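Local coordinates for A rubisco-like protein (Burkholderia fungorum, PDB 3NWR), which is of unknown exact function but belongs to the rubisco-like proteins, relatives of the large chain of ribulose bisphosphate carboxylase, and is probably a lyase, at residues 317-322 and 354-359; 162-167 and 376-381; 57-62 and 96-101. All coordinates share one frame; numbering follows the deposited sequence. Where two conformers were deposited one is given.

Contact 1: residues 317-322 and 354-359. With SO4 (sulfate ion), chain B.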
loop_
_atom_site.group_PDB
_atom_site.type_symbol
_atom_site.label_atom_id
_atom_site.label_comp_id
_atom_site.label_asym_id
_atom_site.label_seq_id
_atom_site.Cartn_x
_atom_site.Cartn_y
_atom_site.Cartn_z
ATOM N N HIS A 317 -14.340 4.797 -3.565
ATOM C CA HIS A 317 -14.782 3.977 -4.683
ATOM C C HIS A 317 -15.164 2.572 -4.255
ATOM O O HIS A 317 -14.468 1.948 -3.430
ATOM C CB HIS A 317 -13.685 3.902 -5.737
ATOM C CG HIS A 317 -13.668 5.078 -6.648
ATOM N ND1 HIS A 317 -14.163 5.021 -7.931
ATOM C CD2 HIS A 317 -13.247 6.352 -6.458
ATOM C CE1 HIS A 317 -14.041 6.210 -8.498
ATOM N NE2 HIS A 317 -13.489 7.034 -7.624
ATOM N N VAL A 318 -16.243 2.067 -4.853
ATOM C CA VAL A 318 -16.744 0.728 -4.557
ATOM C C VAL A 318 -16.873 -0.153 -5.798
ATOM O O VAL A 318 -17.361 -1.283 -5.711
ATOM C CB VAL A 318 -18.109 0.782 -3.837
ATOM C CG1 VAL A 318 -17.987 1.555 -2.535
ATOM C CG2 VAL A 318 -19.191 1.399 -4.725
ATOM N N HIS A 319 -16.389 0.348 -6.928
ATOM C CA HIS A 319 -16.569 -0.288 -8.227
ATOM C C HIS A 319 -18.061 -0.382 -8.534
ATOM O O HIS A 319 -18.784 0.535 -8.161
ATOM C CB HIS A 319 -15.734 -1.564 -8.351
ATOM C CG HIS A 319 -14.265 -1.273 -8.437
ATOM N ND1 HIS A 319 -13.311 -2.244 -8.651
ATOM C CD2 HIS A 319 -13.592 -0.097 -8.351
ATOM C CE1 HIS A 319 -12.114 -1.684 -8.688
ATOM N NE2 HIS A 319 -12.256 -0.380 -8.510
ATOM N N GLY A 320 -18.543 -1.411 -9.225
ATOM C CA GLY A 320 -19.920 -1.315 -9.692
ATOM C C GLY A 320 -20.656 -2.612 -9.910
ATOM O O GLY A 320 -20.045 -3.636 -10.207
ATOM N N LEU A 321 -21.978 -2.556 -9.778
ATOM C CA LEU A 321 -22.823 -3.710 -10.061
ATOM C C LEU A 321 -22.808 -4.006 -11.557
ATOM O O LEU A 321 -22.868 -3.092 -12.379
ATOM C CB LEU A 321 -24.246 -3.439 -9.573
ATOM C CG LEU A 321 -24.317 -3.190 -8.065
ATOM C CD1 LEU A 321 -25.738 -2.866 -7.658
ATOM C CD2 LEU A 321 -23.763 -4.381 -7.272
ATOM N N ALA A 322 -22.709 -5.289 -11.895
ATOM C CA ALA A 322 -22.583 -5.726 -13.281
ATOM C C ALA A 322 -21.401 -5.044 -13.960
ATOM O O ALA A 322 -21.445 -4.743 -15.149
ATOM C CB ALA A 322 -23.879 -5.447 -14.056
ATOM N N ALA A 354 -18.702 5.952 -4.541
ATOM C CA ALA A 354 -18.623 6.178 -5.972
ATOM C C ALA A 354 -18.678 4.851 -6.716
ATOM O O ALA A 354 -17.796 4.000 -6.578
ATOM C CB ALA A 354 -17.353 6.960 -6.332
ATOM N N PHE A 355 -19.749 4.666 -7.479
ATOM C CA PHE A 355 -19.925 3.464 -8.278
ATOM C C PHE A 355 -19.380 3.711 -9.665
ATOM O O PHE A 355 -19.608 4.782 -10.240
ATOM C CB PHE A 355 -21.412 3.143 -8.409
ATOM C CG PHE A 355 -22.052 2.693 -7.125
ATOM C CD1 PHE A 355 -22.230 1.337 -6.865
ATOM C CD2 PHE A 355 -22.497 3.622 -6.191
ATOM C CE1 PHE A 355 -22.826 0.915 -5.687
ATOM C CE2 PHE A 355 -23.094 3.215 -5.011
ATOM C CZ PHE A 355 -23.261 1.861 -4.755
ATOM N N SER A 356 -18.689 2.720 -10.222
ATOM C CA SER A 356 -18.135 2.855 -11.563
ATOM C C SER A 356 -17.903 1.501 -12.213
ATOM O O SER A 356 -17.972 0.469 -11.548
ATOM C CB SER A 356 -16.803 3.597 -11.502
ATOM O OG SER A 356 -15.825 2.764 -10.905
ATOM N N SER A 357 -17.617 1.546 -13.515
ATOM C CA SER A 357 -17.316 0.378 -14.355
ATOM C C SER A 357 -18.578 -0.193 -15.003
ATOM O O SER A 357 -19.363 -0.878 -14.347
ATOM C CB SER A 357 -16.555 -0.711 -13.585
ATOM O OG SER A 357 -16.137 -1.737 -14.473
ATOM N N GLY A 358 -18.761 0.103 -16.288
ATOM C CA GLY A 358 -19.902 -0.397 -17.041
ATOM C C GLY A 358 -21.242 0.103 -16.529
ATOM O O GLY A 358 -22.272 -0.552 -16.715
ATOM N N GLN A 359 -21.240 1.264 -15.885
ATOM C CA GLN A 359 -22.471 1.812 -15.337
ATOM C C GLN A 359 -23.266 2.568 -16.391
ATOM O O GLN A 359 -22.711 3.303 -17.209
ATOM C CB GLN A 359 -22.174 2.716 -14.144
ATOM C CG GLN A 359 -21.487 1.973 -12.998
ATOM C CD GLN A 359 -22.272 0.748 -12.564
ATOM O OE1 GLN A 359 -23.383 0.868 -12.041
ATOM N NE2 GLN A 359 -21.694 -0.435 -12.761
HETATM S S SO4 B . -17.398 1.653 -19.283
HETATM O O1 SO4 B . -17.234 3.052 -19.671
HETATM O O2 SO4 B . -18.812 1.292 -19.282
HETATM O O3 SO4 B . -16.845 1.457 -17.947
HETATM O O4 SO4 B . -16.675 0.801 -20.221
HETATM O O HOH W 1 -15.866 2.914 -8.222
HETATM O O HOH W 2 -23.305 -0.040 -9.581
HETATM O O HOH W 3 -22.672 -3.210 -17.036
#
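His-317 and Ala-354 pair in neighbouring parallel strands, with their CA atoms 4.6 Å apart. Val-318 N donates a nearly straight bond of 3.0 Å to Ala-354 O. Further on, Ser-356 N bonds to His-319 O at 3.0 Å, from above the carbonyl plane. The bare CA of Gly-320 lets the chains run close, 3.2 Å from Ser-356 O. Ala-354 CB sits over the centre of the His-317 ring in a CH-pi contact. Water 1 bonds to His-317 ND1 and also links His-319 N, Ala-354 O and Ser-356 OG. NE2 of the His-317 ring is hydrogen-bonded to His-282 NE2. Val-318 CG2 lies over one face of the Phe-355 ring, 3.8 Å from its centroid and offset toward the rim. Gln-359 is bent at chi2 (-54°), which turns CD toward residues 320-321. Its NE2 then bonds to Leu-321 O at 2.9 Å and to Ser-357 O, both near the amide plane. OE1 is held by water 2 and Thr-363. Gly-358 N bonds to sulfate O3 at 2.9 Å, and Lys-324 NZ and Gly-382 N bond to the same sulfate. The strands belong to a beta-alpha-beta unit with helix 329-340. The loops leaving their C-terminal ends lie at the mouth of a TIM barrel, where this fold carries its active site. The sulfate is consistent with a phosphate site as in rubisco.

Contact 2: residues 162-167 and 376-381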
loop_
_atom_site.group_PDB
_atom_site.type_symbol
_atom_site.label_atom_id
_atom_site.label_comp_id
_atom_site.label_asym_id
_atom_site.label_seq_id
_atom_site.Cartn_x
_atom_site.Cartn_y
_atom_site.Cartn_z
ATOM N N PRO A 162 -29.044 11.038 -7.169
ATOM C CA PRO A 162 -27.587 10.879 -7.106
ATOM C C PRO A 162 -26.885 11.919 -7.960
ATOM O O PRO A 162 -27.476 12.533 -8.849
ATOM C CB PRO A 162 -27.361 9.497 -7.719
ATOM C CG PRO A 162 -28.644 8.774 -7.483
ATOM C CD PRO A 162 -29.697 9.829 -7.699
ATOM N N MET A 163 -25.601 12.110 -7.687
ATOM C CA MET A 163 -24.768 12.947 -8.536
ATOM C C MET A 163 -24.213 12.067 -9.645
ATOM O O MET A 163 -23.768 10.938 -9.387
ATOM C CB MET A 163 -23.650 13.584 -7.699
ATOM C CG MET A 163 -24.194 14.622 -6.713
ATOM S SD MET A 163 -23.459 14.633 -5.069
ATOM C CE MET A 163 -24.200 13.164 -4.344
ATOM N N ILE A 164 -24.251 12.570 -10.877
ATOM C CA ILE A 164 -23.864 11.796 -12.047
ATOM C C ILE A 164 -22.508 12.281 -12.521
ATOM O O ILE A 164 -22.317 13.479 -12.742
ATOM C CB ILE A 164 -24.876 11.958 -13.199
ATOM C CG1 ILE A 164 -26.318 11.721 -12.706
ATOM C CG2 ILE A 164 -24.506 11.050 -14.361
ATOM C CD1 ILE A 164 -26.553 10.387 -12.013
ATOM N N GLY A 165 -21.565 11.359 -12.666
ATOM C CA GLY A 165 -20.214 11.726 -13.041
ATOM C C GLY A 165 -19.706 10.993 -14.263
ATOM O O GLY A 165 -20.277 9.989 -14.699
ATOM N N THR A 166 -18.608 11.493 -14.812
ATOM C CA THR A 166 -17.929 10.798 -15.892
ATOM C C THR A 166 -16.435 11.072 -15.811
ATOM O O THR A 166 -15.994 11.923 -15.026
ATOM C CB THR A 166 -18.495 11.197 -17.271
ATOM O OG1 THR A 166 -18.093 10.233 -18.254
ATOM C CG2 THR A 166 -17.996 12.563 -17.670
ATOM N N ILE A 167 -15.652 10.331 -16.594
ATOM C CA ILE A 167 -14.195 10.416 -16.539
ATOM C C ILE A 167 -13.662 10.963 -17.855
ATOM O O ILE A 167 -14.165 10.638 -18.927
ATOM C CB ILE A 167 -13.522 9.038 -16.260
ATOM C CG1 ILE A 167 -14.104 8.390 -15.002
ATOM C CG2 ILE A 167 -12.002 9.185 -16.107
ATOM C CD1 ILE A 167 -15.423 7.682 -15.227
ATOM N N LEU A 376 -25.171 8.876 -3.422
ATOM C CA LEU A 376 -24.129 8.176 -4.143
ATOM C C LEU A 376 -23.675 8.986 -5.347
ATOM O O LEU A 376 -24.410 9.844 -5.861
ATOM C CB LEU A 376 -24.623 6.781 -4.560
ATOM C CG LEU A 376 -25.804 6.781 -5.534
ATOM C CD1 LEU A 376 -25.340 6.537 -6.965
ATOM C CD2 LEU A 376 -26.863 5.757 -5.115
ATOM N N LEU A 377 -22.443 8.723 -5.769
ATOM C CA LEU A 377 -21.890 9.258 -7.004
ATOM C C LEU A 377 -21.875 8.144 -8.040
ATOM O O LEU A 377 -21.266 7.095 -7.826
ATOM C CB LEU A 377 -20.471 9.791 -6.749
ATOM C CG LEU A 377 -19.661 10.278 -7.955
ATOM C CD1 LEU A 377 -20.371 11.408 -8.677
ATOM C CD2 LEU A 377 -18.268 10.725 -7.502
ATOM N N PHE A 378 -22.583 8.372 -9.144
ATOM C CA PHE A 378 -22.775 7.368 -10.189
ATOM C C PHE A 378 -21.931 7.719 -11.406
ATOM O O PHE A 378 -22.273 8.636 -12.170
ATOM C CB PHE A 378 -24.266 7.341 -10.557
ATOM C CG PHE A 378 -24.687 6.153 -11.395
ATOM C CD1 PHE A 378 -24.788 4.895 -10.832
ATOM C CD2 PHE A 378 -25.011 6.313 -12.738
ATOM C CE1 PHE A 378 -25.197 3.802 -11.599
ATOM C CE2 PHE A 378 -25.432 5.228 -13.512
ATOM C CZ PHE A 378 -25.510 3.969 -12.936
ATOM N N MET A 379 -20.825 7.000 -11.575
ATOM C CA MET A 379 -19.880 7.276 -12.653
ATOM C C MET A 379 -20.214 6.437 -13.862
ATOM O O MET A 379 -20.186 5.203 -13.795
ATOM C CB MET A 379 -18.447 6.948 -12.215
ATOM C CG MET A 379 -18.001 7.635 -10.930
ATOM S SD MET A 379 -17.898 9.419 -11.090
ATOM C CE MET A 379 -16.862 9.576 -12.528
ATOM N N SER A 380 -20.500 7.108 -14.972
ATOM C CA SER A 380 -20.829 6.432 -16.218
ATOM C C SER A 380 -19.904 6.926 -17.328
ATOM O O SER A 380 -19.713 8.132 -17.500
ATOM C CB SER A 380 -22.300 6.688 -16.565
ATOM O OG SER A 380 -22.685 6.002 -17.749
ATOM N N GLY A 381 -19.312 5.989 -18.060
ATOM C CA GLY A 381 -18.451 6.320 -19.185
ATOM C C GLY A 381 -19.201 6.154 -20.486
ATOM O O GLY A 381 -19.947 7.039 -20.889
#
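Met-379 lies against Gly-165, with SD 3.8 Å from the glycine CA. Gly-165 has no side chain, and the hollow this leaves is filled by the sulfur, with Leu-377 CD1 also close by. The Met-379 chain is bent at chi2 and chi3, the latter (-53°) turning CE in over the next peptide, 3.5 Å from Thr-166 N. Ile-167 crosses this methionine at about a right angle, and its CD1 meets CE at 3.6 Å. On the other face of the sheet, Ile-164 and Phe-378 lie side by side, Ile-164 CD1 against Phe-378 CB, under helix 391-407. Pro-162 and Leu-376 run side by side, with Pro-162 CB 3.7 Å from Leu-376 CD1. Between the faces runs a parallel ladder. Met-163 N bonds to Leu-376 O, Phe-378 N to Met-163 O at 2.8 Å, Gly-165 N to Phe-378 O, and Ser-380 N to Gly-165 O. Thr-166 OG1 adds a bond of 2.8 Å to Ser-380 O, in the carbonyl plane. Ser-380 OG turns to Gln-359 O. The first barrel strand is thus joined to the last. The ladder satisfies the N-H and C=O groups facing each other here, the threonine hydroxyl adds a side-chain bond, and apolar packing surrounds them.

Contact 3: residues 57-62 and 96-101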
loop_
_atom_site.group_PDB
_atom_site.type_symbol
_atom_site.label_atom_id
_atom_site.label_comp_id
_atom_site.label_asym_id
_atom_site.label_seq_id
_atom_site.Cartn_x
_atom_site.Cartn_y
_atom_site.Cartn_z
ATOM N N SER A 57 -0.269 -3.843 27.535
ATOM C CA SER A 57 0.293 -3.859 26.185
ATOM C C SER A 57 0.087 -5.135 25.378
ATOM O O SER A 57 0.353 -5.149 24.181
ATOM C CB SER A 57 1.790 -3.559 26.242
ATOM O OG SER A 57 2.494 -4.620 26.873
ATOM N N ARG A 58 -0.356 -6.213 26.009
ATOM C CA ARG A 58 -0.492 -7.467 25.275
ATOM C C ARG A 58 -1.880 -7.584 24.645
ATOM O O ARG A 58 -2.899 -7.505 25.341
ATOM C CB ARG A 58 -0.183 -8.662 26.194
ATOM C CG ARG A 58 -0.344 -10.047 25.564
ATOM C CD ARG A 58 0.534 -10.213 24.332
ATOM N NE ARG A 58 0.989 -11.592 24.146
ATOM C CZ ARG A 58 0.248 -12.580 23.649
ATOM N NH1 ARG A 58 -1.010 -12.361 23.279
ATOM N NH2 ARG A 58 0.771 -13.793 23.521
ATOM N N ALA A 59 -1.920 -7.726 23.320
ATOM C CA ALA A 59 -3.180 -7.975 22.619
ATOM C C ALA A 59 -3.697 -9.365 22.982
ATOM O O ALA A 59 -2.923 -10.239 23.370
ATOM C CB ALA A 59 -2.989 -7.856 21.110
ATOM N N SER A 60 -4.999 -9.577 22.857
ATOM C CA SER A 60 -5.562 -10.878 23.192
ATOM C C SER A 60 -6.515 -11.389 22.127
ATOM O O SER A 60 -7.047 -10.620 21.323
ATOM C CB SER A 60 -6.274 -10.824 24.543
ATOM O OG SER A 60 -7.311 -9.867 24.513
ATOM N N VAL A 61 -6.719 -12.700 22.132
ATOM C CA VAL A 61 -7.640 -13.344 21.212
ATOM C C VAL A 61 -9.003 -13.436 21.887
ATOM O O VAL A 61 -9.140 -14.084 22.928
ATOM C CB VAL A 61 -7.151 -14.747 20.839
ATOM C CG1 VAL A 61 -8.114 -15.395 19.866
ATOM C CG2 VAL A 61 -5.743 -14.679 20.249
ATOM N N LEU A 62 -9.999 -12.769 21.315
ATOM C CA LEU A 62 -11.330 -12.712 21.924
ATOM C C LEU A 62 -12.248 -13.793 21.374
ATOM O O LEU A 62 -13.167 -14.238 22.061
ATOM C CB LEU A 62 -11.988 -11.347 21.696
ATOM C CG LEU A 62 -11.379 -10.125 22.381
ATOM C CD1 LEU A 62 -12.255 -8.900 22.135
ATOM C CD2 LEU A 62 -11.184 -10.374 23.872
ATOM N N LEU A 96 -9.083 -10.285 17.315
ATOM C CA LEU A 96 -8.057 -9.810 18.235
ATOM C C LEU A 96 -8.482 -8.500 18.886
ATOM O O LEU A 96 -9.148 -7.673 18.264
ATOM C CB LEU A 96 -6.715 -9.607 17.524
ATOM C CG LEU A 96 -6.119 -10.829 16.834
ATOM C CD1 LEU A 96 -4.723 -10.495 16.307
ATOM C CD2 LEU A 96 -6.070 -12.004 17.783
ATOM N N SER A 97 -8.090 -8.325 20.144
ATOM C CA SER A 97 -8.315 -7.080 20.867
ATOM C C SER A 97 -6.972 -6.411 21.128
ATOM O O SER A 97 -6.077 -7.024 21.706
ATOM C CB SER A 97 -9.019 -7.363 22.199
ATOM O OG SER A 97 -9.249 -6.169 22.930
ATOM N N PHE A 98 -6.830 -5.163 20.683
ATOM C CA PHE A 98 -5.579 -4.415 20.810
ATOM C C PHE A 98 -5.733 -3.247 21.774
ATOM O O PHE A 98 -6.684 -2.480 21.655
ATOM C CB PHE A 98 -5.173 -3.837 19.452
ATOM C CG PHE A 98 -4.590 -4.847 18.501
ATOM C CD1 PHE A 98 -5.384 -5.468 17.547
ATOM C CD2 PHE A 98 -3.237 -5.152 18.548
ATOM C CE1 PHE A 98 -4.833 -6.390 16.666
ATOM C CE2 PHE A 98 -2.683 -6.081 17.670
ATOM C CZ PHE A 98 -3.479 -6.698 16.738
ATOM N N PRO A 99 -4.789 -3.090 22.717
ATOM C CA PRO A 99 -4.831 -1.917 23.596
ATOM C C PRO A 99 -4.461 -0.637 22.849
ATOM O O PRO A 99 -3.394 -0.558 22.235
ATOM C CB PRO A 99 -3.765 -2.222 24.662
ATOM C CG PRO A 99 -3.426 -3.662 24.504
ATOM C CD PRO A 99 -3.694 -4.007 23.068
ATOM N N LEU A 100 -5.334 0.363 22.913
ATOM C CA LEU A 100 -5.107 1.618 22.201
ATOM C C LEU A 100 -3.836 2.325 22.647
ATOM O O LEU A 100 -3.194 3.030 21.867
ATOM C CB LEU A 100 -6.303 2.550 22.372
ATOM C CG LEU A 100 -7.612 2.007 21.814
ATOM C CD1 LEU A 100 -8.753 3.016 21.985
ATOM C CD2 LEU A 100 -7.458 1.623 20.343
ATOM N N ALA A 101 -3.463 2.141 23.907
ATOM C CA ALA A 101 -2.261 2.781 24.425
ATOM C C ALA A 101 -0.995 2.358 23.659
ATOM O O ALA A 101 -0.004 3.083 23.650
ATOM C CB ALA A 101 -2.109 2.487 25.919
#
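Ala-59 CB approaches the Phe-98 ring obliquely, 3.7 Å from CD2, with CE2 only slightly farther. The same ring also packs on Gln-38 and on Thr-113 and Val-114 of helix 107-114. A second flat group, the guanidinium of Arg-58, folds back beside its own chain. Its NH1 bonds to Ala-59 O at 2.9 Å, and that oxygen lies only 4° out of the guanidinium plane. NH2 forms a salt bridge with Asp-32, so the group is fixed at both terminal nitrogens, NH1 and NH2. The Pro-99 ring rests on the loop backbone. Its CG is 3.9 Å from Ser-57 C, and its CD lies near Ala-59 CA.

Past this loop the two chains become antiparallel strands. Ser-60 and Ser-97 are a hydrogen-bonded pair. Ser-60 N donates to Ser-97 O at 3.0 Å. Ser-97 N returns a bond of 2.8 Å to Ser-60 O. Val-61 and Leu-96 form the following non-hydrogen-bonded pair. Their side chains cross obliquely, and CG2 of the valine meets CD2 of the leucine at 3.7 Å. Leu-62 points toward the other segment, with CG anti to its carbonyl carbon (chi1 -67°), and this CG lies against Ser-97 CB at 3.6 Å.

The axes of the short segments 60-62 and 96-99 make an angle of 138°, a marked twist away from strict antiparallel. Strand 60-70 is the outermost strand on this side of the four-stranded antiparallel sheet within the chain. Strand 89-99 lies inside it, bonded on its other side to strand 14-23 through Leu-96 with Ala-17 and Phe-98 with Leu-15. Helix 27-37 packs over the face of Val-61 and Leu-96, through Ala-31 and Ala-35.

Overall arrangement
Contacts 1 and 2 share one parallel sheet, and their centres are 9 Å apart. Strands 352-355 and 377-379 are neighbours in it, joined by a probable hydrogen bond of 2.9 Å from Met-379 N to Phe-355 O. Along the chain, contact 1 is nested in the loop closed by contact 2. Gly-358 of contact 1 binds the sulfate, and Gly-381 CA of contact 2 lies 3.5 Å from sulfate O1. The catalytic domain also carries carboxylated Lys-195, a modification that in rubisco helps bind the active-site metal. Contact 3 lies in the N-terminal domain, its centre about 36 Å from that of contact 1 and 41 Å from that of contact 2. Contacts 1 and 3 both touch the second subunit.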